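Putative transcriptional regulator (Clostridium difficile, PDB 3QI7) is of unknown function but has a periplasmic-binding-protein-like fold, is probably a lipoprotein, and may bind a small ligand such as a sugar. Local coordinates at residues I347-F351 and S363-S367; S312-L317 and F340-F345; I114-P120 and V132-G137. The contacts are given in a common frame with arbitrary orientation. Where two conformers were deposited one is given. Residues are numbered along the deposited sequence.

Interaction 1: I347-F351 and S363-S367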
loop_
_atom_site.group_PDB
_atom_site.type_symbol
_atom_site.label_atom_id
_atom_site.label_comp_id
_atom_site.label_asym_id
_atom_site.label_seq_id
_atom_site.Cartn_x
_atom_site.Cartn_y
_atom_site.Cartn_z
ATOM N N ILE A 347 2.354 9.687 -11.857
ATOM C CA ILE A 347 2.879 10.019 -10.549
ATOM C C ILE A 347 4.377 9.646 -10.412
ATOM O O ILE A 347 4.906 8.732 -11.086
ATOM C CB ILE A 347 2.042 9.383 -9.397
ATOM C CG1 ILE A 347 2.262 7.867 -9.289
ATOM C CG2 ILE A 347 0.527 9.750 -9.532
ATOM C CD1 ILE A 347 1.289 7.166 -8.247
ATOM N N GLY A 348 5.045 10.354 -9.502
ATOM C CA GLY A 348 6.446 10.059 -9.204
ATOM C C GLY A 348 6.536 8.986 -8.144
ATOM O O GLY A 348 5.610 8.768 -7.322
ATOM N N SER A 349 7.673 8.315 -8.138
ATOM C CA SER A 349 7.900 7.202 -7.253
ATOM C C SER A 349 9.400 6.963 -7.114
ATOM O O SER A 349 10.174 7.460 -7.897
ATOM C CB SER A 349 7.256 5.925 -7.867
ATOM O OG SER A 349 7.862 5.554 -9.111
ATOM N N GLU A 350 9.790 6.178 -6.127
ATOM C CA GLU A 350 11.174 5.711 -6.043
ATOM C C GLU A 350 11.180 4.241 -5.680
ATOM O O GLU A 350 10.555 3.822 -4.696
ATOM C CB GLU A 350 11.990 6.521 -5.018
ATOM C CG GLU A 350 13.514 6.184 -4.979
ATOM C CD GLU A 350 14.241 6.855 -3.801
ATOM O OE1 GLU A 350 13.787 7.928 -3.359
ATOM O OE2 GLU A 350 15.249 6.319 -3.299
ATOM N N PHE A 351 11.900 3.455 -6.496
ATOM C CA PHE A 351 12.005 2.010 -6.348
ATOM C C PHE A 351 13.423 1.631 -5.924
ATOM O O PHE A 351 14.404 2.165 -6.451
ATOM C CB PHE A 351 11.682 1.290 -7.677
ATOM C CG PHE A 351 10.210 1.253 -8.031
ATOM C CD1 PHE A 351 9.573 2.384 -8.564
ATOM C CD2 PHE A 351 9.475 0.099 -7.899
ATOM C CE1 PHE A 351 8.223 2.354 -8.900
ATOM C CE2 PHE A 351 8.115 0.074 -8.229
ATOM C CZ PHE A 351 7.501 1.193 -8.733
ATOM N N SER A 363 11.204 -2.412 -3.656
ATOM C CA SER A 363 10.277 -1.749 -2.758
ATOM C C SER A 363 10.027 -0.378 -3.327
ATOM O O SER A 363 10.876 0.150 -4.044
ATOM C CB SER A 363 10.788 -1.706 -1.325
ATOM O OG SER A 363 11.935 -0.916 -1.216
ATOM N N VAL A 364 8.877 0.202 -3.001
ATOM C CA VAL A 364 8.477 1.471 -3.599
ATOM C C VAL A 364 7.953 2.429 -2.547
ATOM O O VAL A 364 7.331 2.002 -1.586
ATOM C CB VAL A 364 7.408 1.260 -4.745
ATOM C CG1 VAL A 364 6.268 0.401 -4.300
ATOM C CG2 VAL A 364 6.865 2.585 -5.293
ATOM N N ILE A 365 8.240 3.714 -2.731
ATOM C CA ILE A 365 7.638 4.792 -1.955
ATOM C C ILE A 365 7.094 5.728 -3.003
ATOM O O ILE A 365 7.808 6.056 -3.936
ATOM C CB ILE A 365 8.676 5.598 -1.087
ATOM C CG1 ILE A 365 9.359 4.700 -0.036
ATOM C CG2 ILE A 365 7.992 6.834 -0.407
ATOM C CD1 ILE A 365 8.440 4.105 1.013
ATOM N N LEU A 366 5.848 6.144 -2.875
ATOM C CA LEU A 366 5.275 7.099 -3.849
ATOM C C LEU A 366 5.628 8.532 -3.472
ATOM O O LEU A 366 5.925 8.808 -2.314
ATOM C CB LEU A 366 3.746 6.954 -3.895
ATOM C CG LEU A 366 3.300 5.578 -4.359
ATOM C CD1 LEU A 366 1.753 5.477 -4.314
ATOM C CD2 LEU A 366 3.835 5.307 -5.775
ATOM N N SER A 367 5.583 9.425 -4.454
ATOM C CA SER A 367 5.769 10.843 -4.224
ATOM C C SER A 367 4.727 11.362 -3.278
ATOM O O SER A 367 3.622 10.856 -3.195
ATOM C CB SER A 367 5.711 11.661 -5.509
ATOM O OG SER A 367 6.929 11.546 -6.211
#

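Interaction 2: S312-L317 and F340-F345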
loop_
_atom_site.group_PDB
_atom_site.type_symbol
_atom_site.label_atom_id
_atom_site.label_comp_id
_atom_site.label_asym_id
_atom_site.label_seq_id
_atom_site.Cartn_x
_atom_site.Cartn_y
_atom_site.Cartn_z
ATOM N N SER A 312 -2.462 -2.711 -9.064
ATOM C CA SER A 312 -2.668 -2.061 -10.365
ATOM C C SER A 312 -1.371 -1.968 -11.173
ATOM O O SER A 312 -1.388 -2.184 -12.383
ATOM C CB SER A 312 -3.289 -0.678 -10.212
ATOM O OG SER A 312 -3.723 -0.209 -11.473
ATOM N N LEU A 313 -0.261 -1.632 -10.517
ATOM C CA LEU A 313 1.046 -1.613 -11.185
ATOM C C LEU A 313 1.412 -3.012 -11.667
ATOM O O LEU A 313 1.908 -3.186 -12.790
ATOM C CB LEU A 313 2.152 -1.086 -10.248
ATOM C CG LEU A 313 3.607 -1.267 -10.718
ATOM C CD1 LEU A 313 3.824 -0.483 -12.023
ATOM C CD2 LEU A 313 4.659 -0.852 -9.669
ATOM N N ALA A 314 1.225 -4.004 -10.796
ATOM C CA ALA A 314 1.551 -5.414 -11.152
ATOM C C ALA A 314 0.740 -5.896 -12.355
ATOM O O ALA A 314 1.284 -6.568 -13.252
ATOM C CB ALA A 314 1.356 -6.367 -9.935
ATOM N N ILE A 315 -0.540 -5.549 -12.401
ATOM C CA ILE A 315 -1.368 -5.936 -13.570
ATOM C C ILE A 315 -0.835 -5.298 -14.883
ATOM O O ILE A 315 -0.705 -5.980 -15.901
ATOM C CB ILE A 315 -2.855 -5.589 -13.335
ATOM C CG1 ILE A 315 -3.414 -6.456 -12.195
ATOM C CG2 ILE A 315 -3.681 -5.788 -14.628
ATOM C CD1 ILE A 315 -4.623 -5.862 -11.536
ATOM N N TYR A 316 -0.544 -4.002 -14.851
ATOM C CA TYR A 316 -0.031 -3.283 -16.023
ATOM C C TYR A 316 1.302 -3.852 -16.472
ATOM O O TYR A 316 1.558 -3.970 -17.674
ATOM C CB TYR A 316 0.140 -1.779 -15.738
ATOM C CG TYR A 316 -1.135 -0.945 -15.742
ATOM C CD1 TYR A 316 -2.100 -1.083 -16.729
ATOM C CD2 TYR A 316 -1.347 -0.004 -14.777
ATOM C CE1 TYR A 316 -3.273 -0.291 -16.727
ATOM C CE2 TYR A 316 -2.493 0.773 -14.757
ATOM C CZ TYR A 316 -3.450 0.632 -15.734
ATOM O OH TYR A 316 -4.572 1.426 -15.667
ATOM N N LEU A 317 2.156 -4.221 -15.513
ATOM C CA LEU A 317 3.467 -4.789 -15.814
ATOM C C LEU A 317 3.316 -6.159 -16.455
ATOM O O LEU A 317 3.974 -6.459 -17.467
ATOM C CB LEU A 317 4.289 -4.917 -14.519
ATOM C CG LEU A 317 5.802 -4.792 -14.516
ATOM C CD1 LEU A 317 6.333 -3.670 -15.430
ATOM C CD2 LEU A 317 6.227 -4.575 -13.049
ATOM N N PHE A 340 7.828 3.661 -16.006
ATOM C CA PHE A 340 6.567 2.937 -16.265
ATOM C C PHE A 340 5.462 3.469 -15.353
ATOM O O PHE A 340 4.328 3.661 -15.807
ATOM C CB PHE A 340 6.771 1.445 -16.068
ATOM C CG PHE A 340 5.655 0.572 -16.604
ATOM C CD1 PHE A 340 5.471 0.410 -17.959
ATOM C CD2 PHE A 340 4.791 -0.098 -15.727
ATOM C CE1 PHE A 340 4.436 -0.409 -18.458
ATOM C CE2 PHE A 340 3.744 -0.921 -16.223
ATOM C CZ PHE A 340 3.592 -1.088 -17.571
ATOM N N THR A 341 5.802 3.801 -14.102
ATOM C CA THR A 341 4.838 4.418 -13.190
ATOM C C THR A 341 4.400 5.803 -13.693
ATOM O O THR A 341 3.232 6.123 -13.634
ATOM C CB THR A 341 5.400 4.471 -11.759
ATOM O OG1 THR A 341 5.629 3.127 -11.317
ATOM C CG2 THR A 341 4.454 5.185 -10.771
ATOM N N GLU A 342 5.321 6.618 -14.191
ATOM C CA GLU A 342 4.926 7.896 -14.811
ATOM C C GLU A 342 4.002 7.665 -15.995
ATOM O O GLU A 342 2.933 8.293 -16.115
ATOM C CB GLU A 342 6.137 8.686 -15.270
ATOM C CG GLU A 342 7.061 9.143 -14.174
ATOM C CD GLU A 342 6.605 10.382 -13.464
ATOM O OE1 GLU A 342 5.521 10.944 -13.820
ATOM O OE2 GLU A 342 7.368 10.785 -12.542
ATOM N N LEU A 343 4.391 6.733 -16.853
ATOM C CA LEU A 343 3.596 6.389 -18.057
ATOM C C LEU A 343 2.173 5.976 -17.704
ATOM O O LEU A 343 1.212 6.466 -18.305
ATOM C CB LEU A 343 4.256 5.227 -18.808
ATOM C CG LEU A 343 3.647 4.746 -20.126
ATOM C CD1 LEU A 343 3.624 5.924 -21.115
ATOM C CD2 LEU A 343 4.431 3.548 -20.725
ATOM N N ARG A 344 2.020 5.086 -16.730
ATOM C CA ARG A 344 0.714 4.451 -16.516
ATOM C C ARG A 344 -0.141 5.176 -15.476
ATOM O O ARG A 344 -1.329 4.998 -15.479
ATOM C CB ARG A 344 0.869 2.975 -16.142
ATOM C CG ARG A 344 1.343 2.060 -17.291
ATOM C CD ARG A 344 0.147 1.613 -18.202
ATOM N NE ARG A 344 0.632 0.764 -19.280
ATOM C CZ ARG A 344 0.955 1.166 -20.507
ATOM N NH1 ARG A 344 0.805 2.434 -20.885
ATOM N NH2 ARG A 344 1.445 0.282 -21.367
ATOM N N PHE A 345 0.482 5.941 -14.583
ATOM C CA PHE A 345 -0.211 6.626 -13.477
ATOM C C PHE A 345 -0.013 8.147 -13.437
ATOM O O PHE A 345 -0.772 8.861 -12.766
ATOM C CB PHE A 345 0.242 6.063 -12.133
ATOM C CG PHE A 345 -0.019 4.599 -11.959
ATOM C CD1 PHE A 345 0.893 3.658 -12.402
ATOM C CD2 PHE A 345 -1.183 4.163 -11.364
ATOM C CE1 PHE A 345 0.665 2.325 -12.220
ATOM C CE2 PHE A 345 -1.435 2.830 -11.203
ATOM C CZ PHE A 345 -0.497 1.894 -11.643
HETATM O O HOH W 1 0.455 -2.226 -19.300
#

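Interaction 3: I114-P120 and V132-G137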
loop_
_atom_site.group_PDB
_atom_site.type_symbol
_atom_site.label_atom_id
_atom_site.label_comp_id
_atom_site.label_asym_id
_atom_site.label_seq_id
_atom_site.Cartn_x
_atom_site.Cartn_y
_atom_site.Cartn_z
ATOM N N ILE A 114 4.593 -18.974 -17.371
ATOM C CA ILE A 114 3.721 -18.059 -16.629
ATOM C C ILE A 114 4.561 -17.070 -15.802
ATOM O O ILE A 114 5.421 -17.461 -15.022
ATOM C CB ILE A 114 2.702 -18.820 -15.717
ATOM C CG1 ILE A 114 1.716 -19.609 -16.585
ATOM C CG2 ILE A 114 1.938 -17.847 -14.802
ATOM C CD1 ILE A 114 0.481 -20.212 -15.830
ATOM N N ILE A 115 4.287 -15.779 -15.990
ATOM C CA ILE A 115 4.964 -14.713 -15.267
ATOM C C ILE A 115 4.304 -14.572 -13.910
ATOM O O ILE A 115 3.109 -14.313 -13.844
ATOM C CB ILE A 115 4.809 -13.416 -16.036
ATOM C CG1 ILE A 115 5.536 -13.548 -17.378
ATOM C CG2 ILE A 115 5.363 -12.237 -15.240
ATOM C CD1 ILE A 115 5.400 -12.324 -18.241
ATOM N N THR A 116 5.059 -14.761 -12.835
ATOM C CA THR A 116 4.509 -14.615 -11.475
ATOM C C THR A 116 4.976 -13.335 -10.775
ATOM O O THR A 116 6.147 -12.968 -10.843
ATOM C CB THR A 116 4.867 -15.852 -10.617
ATOM O OG1 THR A 116 6.275 -16.099 -10.697
ATOM C CG2 THR A 116 4.072 -17.086 -11.115
ATOM N N ILE A 117 4.044 -12.648 -10.112
ATOM C CA ILE A 117 4.304 -11.351 -9.526
ATOM C C ILE A 117 3.627 -11.274 -8.149
ATOM O O ILE A 117 2.420 -11.537 -8.032
ATOM C CB ILE A 117 3.747 -10.208 -10.414
ATOM C CG1 ILE A 117 4.190 -10.370 -11.869
ATOM C CG2 ILE A 117 4.123 -8.817 -9.841
ATOM C CD1 ILE A 117 3.783 -9.250 -12.762
ATOM N N SER A 118 4.411 -10.984 -7.119
ATOM C CA SER A 118 3.884 -10.661 -5.800
ATOM C C SER A 118 3.684 -9.126 -5.753
ATOM O O SER A 118 4.556 -8.337 -6.201
ATOM C CB SER A 118 4.803 -11.188 -4.672
ATOM O OG SER A 118 6.104 -10.552 -4.663
ATOM N N ALA A 119 2.546 -8.705 -5.218
ATOM C CA ALA A 119 2.185 -7.310 -5.224
ATOM C C ALA A 119 1.137 -6.878 -4.160
ATOM O O ALA A 119 0.090 -6.341 -4.480
ATOM C CB ALA A 119 1.750 -6.936 -6.630
ATOM N N PRO A 120 1.439 -7.076 -2.853
ATOM C CA PRO A 120 2.587 -7.761 -2.279
ATOM C C PRO A 120 2.225 -9.184 -1.904
ATOM O O PRO A 120 1.093 -9.599 -2.118
ATOM C CB PRO A 120 2.842 -6.944 -0.989
ATOM C CG PRO A 120 1.381 -6.685 -0.467
ATOM C CD PRO A 120 0.563 -6.504 -1.794
ATOM N N VAL A 132 9.625 -16.351 -7.037
ATOM C CA VAL A 132 8.616 -15.568 -7.772
ATOM C C VAL A 132 9.338 -14.616 -8.718
ATOM O O VAL A 132 10.356 -14.002 -8.335
ATOM C CB VAL A 132 7.690 -14.792 -6.781
ATOM C CG1 VAL A 132 6.649 -13.957 -7.528
ATOM C CG2 VAL A 132 7.027 -15.766 -5.771
ATOM N N ASP A 133 8.848 -14.472 -9.953
ATOM C CA ASP A 133 9.593 -13.694 -10.975
ATOM C C ASP A 133 9.806 -12.191 -10.632
ATOM O O ASP A 133 10.922 -11.699 -10.723
ATOM C CB ASP A 133 8.912 -13.777 -12.358
ATOM C CG ASP A 133 8.790 -15.196 -12.879
ATOM O OD1 ASP A 133 9.725 -15.985 -12.653
ATOM O OD2 ASP A 133 7.752 -15.523 -13.537
ATOM N N VAL A 134 8.719 -11.475 -10.298
ATOM C CA VAL A 134 8.742 -10.031 -9.973
ATOM C C VAL A 134 8.056 -9.828 -8.633
ATOM O O VAL A 134 6.991 -10.386 -8.390
ATOM C CB VAL A 134 8.039 -9.175 -11.050
ATOM C CG1 VAL A 134 8.119 -7.673 -10.701
ATOM C CG2 VAL A 134 8.659 -9.439 -12.424
ATOM N N ASN A 135 8.720 -9.096 -7.754
ATOM C CA ASN A 135 8.269 -8.863 -6.387
ATOM C C ASN A 135 8.261 -7.379 -6.059
ATOM O O ASN A 135 9.274 -6.713 -6.167
ATOM C CB ASN A 135 9.148 -9.645 -5.416
ATOM C CG ASN A 135 9.110 -11.140 -5.700
ATOM O OD1 ASN A 135 8.125 -11.804 -5.368
ATOM N ND2 ASN A 135 10.142 -11.661 -6.385
ATOM N N LEU A 136 7.087 -6.885 -5.694
ATOM C CA LEU A 136 6.846 -5.496 -5.405
ATOM C C LEU A 136 6.294 -5.407 -4.000
ATOM O O LEU A 136 5.444 -6.217 -3.609
ATOM C CB LEU A 136 5.800 -4.951 -6.355
ATOM C CG LEU A 136 6.080 -5.125 -7.854
ATOM C CD1 LEU A 136 4.818 -4.680 -8.672
ATOM C CD2 LEU A 136 7.315 -4.360 -8.254
ATOM N N GLY A 137 6.821 -4.477 -3.214
ATOM C CA GLY A 137 6.422 -4.361 -1.830
ATOM C C GLY A 137 6.842 -3.040 -1.232
ATOM O O GLY A 137 7.213 -2.099 -1.935
HETATM O O HOH W 2 5.877 -8.702 -2.471
#

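Interaction 1: I347-F351 and S363-S367
Cross-strand packing in an antiparallel pair can centre on one non-hydrogen-bonded pair, here Phe351 and Val364. Their CA atoms are 4.5 Å apart, and Val364 CB sits over the face of the Phe351 ring, 3.9 Å from its centroid and 17° off the normal, a CH-pi contact. With Phe351 in its m rotamer, the ring lies over Val364. One residue along, in the hydrogen-bonded pair, Glu350 N donates to Ile365 O and Ile365 N to Glu350 O, both at 3.0 Å. The two segments belong to a beta hairpin, strands 349-353 and 361-370, within the mixed sheet of this periplasmic-binding-protein-like fold. Leu366 extends the apolar face shared by Phe351 and Val364: its CD2 reaches Ile347 CD1 at 4.0 Å and Ser349 CB at 4.1 Å. Helix 306-324 covers this face, with Leu313 against Phe351 and Phe309 against Leu366. Glu350 and Ile365 point to the other face, where Ile365 meets helix 140-153. Past the last bridge, Ser367 N still donates to Gly348 O at 2.9 Å.

Interaction 2: S312-L317 and F340-F345
Two helix segments crossing at 98° with axes 11.1 Å apart leave room for large side chains between them. Tyr316 and Phe340 are the largest bumps. The Phe340 ring, in its t rotamer, pushes into a hollow floored by the backbone of helix 306-324 and walled by Leu313, Tyr316 and Leu317. Leu317 CD1 lies over the ring face, 4.2 Å from the centroid, while Leu313 CD1 approaches the edge, 3.8 Å from Phe340 CD2, and Tyr316 CB lies 3.7 Å from Phe340 CE2. Tyr316 answers from the other helix by entering the gap between Arg344 and Phe345. Arg344 CD lies over one face of the Tyr316 ring, a CH-pi contact 3.9 Å from the centroid, and the edge of the Tyr316 ring is turned toward the face of Phe345 in an offset edge-to-face pair, centroids 5.6 Å apart and planes at 74°. The Phe345 ring in turn slots beside Ser312 and Leu313, its CZ 3.7 Å from Leu313 N.

No direct hydrogen bond joins the two segments. One water bridges them, donating to Tyr316 O at 2.6 Å and accepting from Arg344 NE at 3.0 Å. The chemistry thus implies an interface held chiefly by aromatic and aliphatic packing, with a single water bridge between the segments, while the Tyr316 hydroxyl ties to Glu38 of helix 26-42.

Interaction 3: I114-P120 and V132-G137
Ile117, Val134 and Leu136 form the apolar centre of this strand pair. Ile117 CG1 lies 4.1 Å from Val134 CB, Ile117 CG2 lies 4.4 Å from Leu136 CD1, and the same CD1 meets Ala119 CB at 4.3 Å. Helix 306-324 covers this side, with Ala314 touching both Ile117 and Ala119. Three backbone hydrogen bonds carry the parallel pairing beneath these side chains: Val134 N to Thr116 O at 3.0 Å, Ser118 N to Val134 O at 2.9 Å, and Leu136 N to Ser118 O at 3.0 Å. Strand 115-118, helix 125-131 and strand 134-137 make up a beta-alpha-beta unit, the repeating element of the Rossmann-like lobes of periplasmic binding proteins, and their parallel strands are a consequence of the crossover. On the face bearing Ser118 and Asn135 the chemistry becomes polar. Ser118 OG donates a very short hydrogen bond, 2.5 Å, to Asn135 OD1, and a water bridges Ser118 OG and Leu136 O. Asn135 ND2 reaches back to Val132 O at 3.1 Å. At the N-terminal end of the pairing, Asp133 and Thr116 bond reciprocally: Thr116 N donates to Asp133 OD2 at 2.9 Å, and Asp133 N to Thr116 OG1 at 3.1 Å. Asp133 OD2 also forms a salt bridge with Lys108 of helix 101-110. At the opposite end, a cis peptide precedes Pro120, whose CA approaches Leu136 O at 3.5 Å.

How the interactions relate
Along the chain the contacts come in series: interaction 3 closes first, then interaction 2, then interaction 1. Interactions 1 and 3, with centres about 17 Å apart, belong to one mixed sheet, where strands 134-137 and 361-370 are parallel neighbours and Val364 N probably hydrogen-bonds to Gly137 O. Interaction 2, centred about 12 Å from interaction 1 and 14 Å from interaction 3, packs against both. Helix 306-324 is the common element: Ala314 CB touches Ala119 CB at 3.4 Å, and Leu313 CD2 touches Phe351 CZ at 3.6 Å. Helix 334-345 is followed, after a short connection, by strand 349-353. The C-terminal part of the chain thereby completes a sheet begun by its N-terminal part.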